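Side-chain contacts in thiosulfate reductase (Thermus thermophilus, PDB 2VPZ), which probably reduces sulfur compounds such as thiosulfate or polysulfide, as a molybdenum enzyme carrying molybdopterin guanine dinucleotide cofactors and a 4Fe-4S cluster: residues A[99-104]-A[110-115]; A[105-110]-A[475-480]. All blocks are in the same frame, centred on the assembly; numbering follows the deposited sequence.

Overall arrangement
Contact 1 pairs the two strands of a hairpin. Contact 2 sets the loop between those strands against residues 475-480, far along the chain. The two centres lie about 7 Å apart, and Gly110 belongs to both contacts. They also touch directly. Arg101 NH1 of contact 1 makes a salt bridge with Asp477 OD1 of contact 2, at 2.7 Å. Tyr112 OH probably hydrogen-bonds Ala476 O, also at 2.7 Å. Asp477 therefore takes one arginine from the hairpin strand and another, Arg107, from its loop. Neither contact lines an annotated site. The side chain of Tyr112 is about 14 Å from a bound molybdopterin guanine dinucleotide, and that of Trp475 about 12 Å.

Contact 1 (A[99-104]-A[110-115]); sequences LIRVEG and GKYRVA
Leu99 lies across from Val114 as an antiparallel non-hydrogen-bonded pair. Its CD2 rests on Val114 CA at 3.8 Å, while its CB meets the Tyr112 ring obliquely near CD2. Ile100 points to the other face and forms the hydrogen-bonded pair with Arg113. Ile100 N gives a nearly straight bond to Arg113 O, 2.9 Å long, and Arg113 N returns one to Ile100 O. Across the contact, the buried Ile100 side chain meets Ala115 and Arg113. Its CD1 touches Ala115 CB at 3.5 Å. Its CG2 lies 3.6 Å from Arg113 NH1. Arg113 has CG set between its backbone N and carbonyl carbon (chi1 63°), and from there an extended chain lays the guanidinium beside the isoleucine, with its edge toward Arg101 O. Arg101 returns to the face of Leu99, paired with Tyr112. Its CG packs against ring atom Tyr112 CE2 at 3.9 Å. The guanidinium lies well beyond the ring, its plane turned 74° from it. A bend at chi3 (59°) turns the Arg101 head aside, where Asp477, Ser105 O and Glu103 share it; the NH2 to Glu103 OE1 approach is 3.4 Å. Val102 N then bonds Lys111 O at 3.1 Å, from above the carbonyl plane, and Val102 CG2 lies on the Tyr112 backbone. The whole is a small two-stranded hairpin near the protein surface. Leu99 and Tyr112 turn their side chains onto Ile479 of strand 479-481, an outermost strand of the five-stranded parallel sheet, and Leu99 also hydrogen-bonds Ile479 through the backbone. Just past Ala115 the chain enters helix 117-134.

Contact 2 (A[105-110]-A[475-480]); sequences SQRGEG and WADVIL
Arg107 reaches from the hairpin loop past Trp475 to Asp477. Its CB lies 3.5 Å from Trp475 O. CG comes closer to the same carbonyl oxygen, at 3.0 Å. CD lies equally near Trp475 O and Asp477 OD1. The chain is extended from CG to NE, which delivers the guanidinium side-on to the carboxylate. NE bonds the syn lone pair of Asp477 OD1 at 2.7 Å, nearly straight, with the oxygen in the guanidinium plane. NH2 takes Asp477 OD2 at 2.9 Å, with a more bent bond. The two planes are 40° apart, so the pair is twisted rather than flat. NH1 turns to the carbonyls of Leu456 and Leu459. A leucine here would probably leave Asp477 with Arg101 but without its two-point partner, and take the NH1 donor from those carbonyls. Beside the arginine, Gly108 CA sits over one face of Trp475 as a CH-pi contact, 3.5 Å from the centroid of the five-membered ring. Arg107 O lies over the same face. The arrangement is a bidentate arginine-aspartate salt bridge beside a CH-pi contact. It fastens a hairpin loop to the chain leading into an outermost strand of the five-stranded parallel sheet.

Contact 1 (A[99-104]-A[110-115])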
# COMPACT_ATOMS: atom_id res chain seq x y z
N LEU A 99 32.64 37.32 -36.88
CA LEU A 99 33.99 36.78 -36.98
C LEU A 99 34.32 36.39 -38.41
O LEU A 99 33.47 35.85 -39.11
CB LEU A 99 34.16 35.55 -36.08
CG LEU A 99 33.95 35.70 -34.56
CD1 LEU A 99 34.05 34.33 -33.84
CD2 LEU A 99 34.97 36.71 -34.01
N ILE A 100 35.53 36.65 -38.87
CA ILE A 100 35.90 36.20 -40.20
C ILE A 100 37.15 35.32 -40.10
O ILE A 100 38.07 35.58 -39.31
CB ILE A 100 36.12 37.39 -41.24
CG1 ILE A 100 34.87 38.29 -41.31
CG2 ILE A 100 36.40 36.80 -42.65
CD1 ILE A 100 35.13 39.68 -41.95
N ARG A 101 37.14 34.26 -40.89
CA ARG A 101 38.22 33.27 -40.98
C ARG A 101 39.56 33.88 -41.46
O ARG A 101 39.63 34.42 -42.56
CB ARG A 101 37.80 32.14 -41.91
CG ARG A 101 38.06 30.72 -41.42
CD ARG A 101 38.14 29.71 -42.60
NE ARG A 101 39.19 30.05 -43.56
CZ ARG A 101 39.02 30.50 -44.81
NH1 ARG A 101 37.81 30.69 -45.31
NH2 ARG A 101 40.08 30.78 -45.57
N VAL A 102 40.61 33.78 -40.65
CA VAL A 102 41.94 34.31 -40.98
C VAL A 102 42.37 33.75 -42.39
O VAL A 102 42.28 32.54 -42.63
CB VAL A 102 43.00 33.93 -39.84
CG1 VAL A 102 44.43 34.22 -40.29
CG2 VAL A 102 42.67 34.75 -38.55
N GLU A 103 42.78 34.63 -43.32
CA GLU A 103 43.14 34.21 -44.67
C GLU A 103 44.34 33.23 -44.71
O GLU A 103 45.37 33.47 -44.08
CB GLU A 103 43.37 35.40 -45.65
CG GLU A 103 42.40 35.44 -46.91
CD GLU A 103 41.61 34.11 -47.18
OE1 GLU A 103 42.20 33.01 -47.02
OE2 GLU A 103 40.43 34.18 -47.59
N GLY A 104 44.17 32.11 -45.41
CA GLY A 104 45.21 31.10 -45.45
C GLY A 104 45.02 29.95 -44.48
O GLY A 104 45.69 28.92 -44.59
N GLY A 110 40.62 26.18 -36.18
CA GLY A 110 39.73 27.22 -35.68
C GLY A 110 40.17 28.68 -35.55
O GLY A 110 39.87 29.34 -34.55
N LYS A 111 40.87 29.18 -36.58
CA LYS A 111 41.43 30.57 -36.63
C LYS A 111 40.50 31.69 -37.17
O LYS A 111 40.16 31.69 -38.35
CB LYS A 111 42.76 30.58 -37.44
CG LYS A 111 44.05 30.59 -36.60
CD LYS A 111 44.66 29.20 -36.44
CE LYS A 111 45.71 28.95 -37.53
NZ LYS A 111 46.76 27.98 -37.10
N TYR A 112 40.13 32.64 -36.31
CA TYR A 112 39.23 33.75 -36.62
C TYR A 112 39.75 35.12 -36.17
O TYR A 112 40.63 35.19 -35.32
CB TYR A 112 37.88 33.54 -35.93
CG TYR A 112 37.12 32.41 -36.51
CD1 TYR A 112 37.28 31.10 -36.05
CD2 TYR A 112 36.37 32.62 -37.66
CE1 TYR A 112 36.72 30.03 -36.73
CE2 TYR A 112 35.79 31.58 -38.35
CZ TYR A 112 35.96 30.27 -37.89
OH TYR A 112 35.45 29.23 -38.60
N ARG A 113 39.21 36.19 -36.75
CA ARG A 113 39.54 37.55 -36.31
C ARG A 113 38.21 38.31 -36.23
O ARG A 113 37.31 38.11 -37.07
CB ARG A 113 40.52 38.25 -37.28
CG ARG A 113 39.98 38.48 -38.68
CD ARG A 113 40.92 39.26 -39.62
NE ARG A 113 40.20 40.04 -40.62
CZ ARG A 113 39.57 39.56 -41.69
NH1 ARG A 113 39.57 38.25 -41.93
NH2 ARG A 113 38.91 40.37 -42.52
N VAL A 114 38.06 39.14 -35.21
CA VAL A 114 36.85 39.92 -34.98
C VAL A 114 36.62 40.88 -36.16
O VAL A 114 37.57 41.32 -36.83
CB VAL A 114 36.91 40.70 -33.59
CG1 VAL A 114 37.99 41.79 -33.61
CG2 VAL A 114 35.53 41.28 -33.23
N ALA A 115 35.35 41.17 -36.45
CA ALA A 115 34.97 42.04 -37.55
C ALA A 115 33.78 42.87 -37.16
O ALA A 115 33.15 42.68 -36.11
CB ALA A 115 34.63 41.20 -38.81

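Contact 2 (A[105-110]-A[475-480])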
# COMPACT_ATOMS: atom_id res chain seq x y z
N SER A 105 44.13 30.09 -43.50
CA SER A 105 43.84 29.01 -42.55
C SER A 105 42.68 28.13 -43.08
O SER A 105 41.69 28.65 -43.61
CB SER A 105 43.47 29.54 -41.15
OG SER A 105 42.22 30.17 -41.17
N GLN A 106 42.84 26.82 -42.95
CA GLN A 106 41.88 25.77 -43.36
C GLN A 106 40.53 25.85 -42.60
O GLN A 106 40.51 26.25 -41.42
CB GLN A 106 42.50 24.39 -43.08
CG GLN A 106 42.93 23.46 -44.27
CD GLN A 106 43.57 24.18 -45.46
OE1 GLN A 106 44.52 24.97 -45.32
NE2 GLN A 106 43.08 23.87 -46.66
N ARG A 107 39.43 25.47 -43.25
CA ARG A 107 38.10 25.39 -42.59
C ARG A 107 38.19 24.13 -41.67
O ARG A 107 38.45 23.02 -42.15
CB ARG A 107 36.96 25.17 -43.61
CG ARG A 107 36.23 26.40 -44.12
CD ARG A 107 35.49 26.09 -45.42
NE ARG A 107 35.29 27.26 -46.26
CZ ARG A 107 35.03 27.26 -47.57
NH1 ARG A 107 34.91 26.11 -48.21
NH2 ARG A 107 34.89 28.41 -48.23
N GLY A 108 37.98 24.29 -40.36
CA GLY A 108 38.10 23.17 -39.43
C GLY A 108 39.08 23.60 -38.35
O GLY A 108 38.80 23.59 -37.14
N GLU A 109 40.27 23.95 -38.82
CA GLU A 109 41.34 24.56 -38.00
C GLU A 109 40.44 25.71 -37.41
O GLU A 109 39.57 26.18 -38.12
CB GLU A 109 42.39 25.10 -38.98
CG GLU A 109 43.69 25.71 -38.46
CD GLU A 109 44.64 26.01 -39.62
OE1 GLU A 109 44.62 25.21 -40.60
OE2 GLU A 109 45.37 27.02 -39.58
N GLY A 110 40.62 26.18 -36.18
CA GLY A 110 39.73 27.22 -35.68
C GLY A 110 40.17 28.68 -35.55
O GLY A 110 39.87 29.34 -34.55
N TRP A 475 33.60 26.00 -38.53
CA TRP A 475 34.15 25.54 -39.83
C TRP A 475 33.80 26.61 -40.87
O TRP A 475 34.08 26.44 -42.06
CB TRP A 475 33.54 24.22 -40.31
CG TRP A 475 34.22 23.00 -39.81
CD1 TRP A 475 34.47 22.66 -38.50
CD2 TRP A 475 34.75 21.92 -40.60
NE1 TRP A 475 35.12 21.45 -38.44
CE2 TRP A 475 35.29 20.97 -39.71
CE3 TRP A 475 34.79 21.66 -41.98
CZ2 TRP A 475 35.90 19.78 -40.15
CZ3 TRP A 475 35.39 20.49 -42.43
CH2 TRP A 475 35.94 19.55 -41.50
N ALA A 476 33.17 27.70 -40.44
CA ALA A 476 32.74 28.75 -41.35
C ALA A 476 33.68 29.93 -41.72
O ALA A 476 34.56 30.30 -40.92
CB ALA A 476 31.39 29.36 -40.80
N ASP A 477 33.53 30.47 -42.95
CA ASP A 477 34.22 31.71 -43.38
C ASP A 477 33.08 32.67 -42.88
O ASP A 477 31.99 32.61 -43.42
CB ASP A 477 34.31 31.92 -44.93
CG ASP A 477 34.41 30.63 -45.74
OD1 ASP A 477 35.28 29.81 -45.41
OD2 ASP A 477 33.62 30.47 -46.70
N VAL A 478 33.31 33.53 -41.89
CA VAL A 478 32.23 34.38 -41.36
C VAL A 478 31.15 33.64 -40.54
O VAL A 478 30.40 32.77 -41.03
CB VAL A 478 31.41 35.24 -42.44
CG1 VAL A 478 30.91 36.56 -41.78
CG2 VAL A 478 32.23 35.56 -43.68
N ILE A 479 31.11 34.04 -39.26
CA ILE A 479 30.21 33.59 -38.21
C ILE A 479 29.43 34.87 -37.85
O ILE A 479 30.05 35.89 -37.59
CB ILE A 479 30.99 33.11 -36.92
CG1 ILE A 479 31.79 31.84 -37.20
CG2 ILE A 479 30.01 32.89 -35.74
CD1 ILE A 479 33.01 31.61 -36.27
N LEU A 480 28.10 34.84 -37.86
CA LEU A 480 27.29 36.02 -37.48
C LEU A 480 26.49 35.69 -36.19
O LEU A 480 25.67 34.76 -36.21
CB LEU A 480 26.35 36.44 -38.65
CG LEU A 480 26.97 36.61 -40.05
CD1 LEU A 480 25.89 36.96 -41.10
CD2 LEU A 480 28.09 37.69 -40.04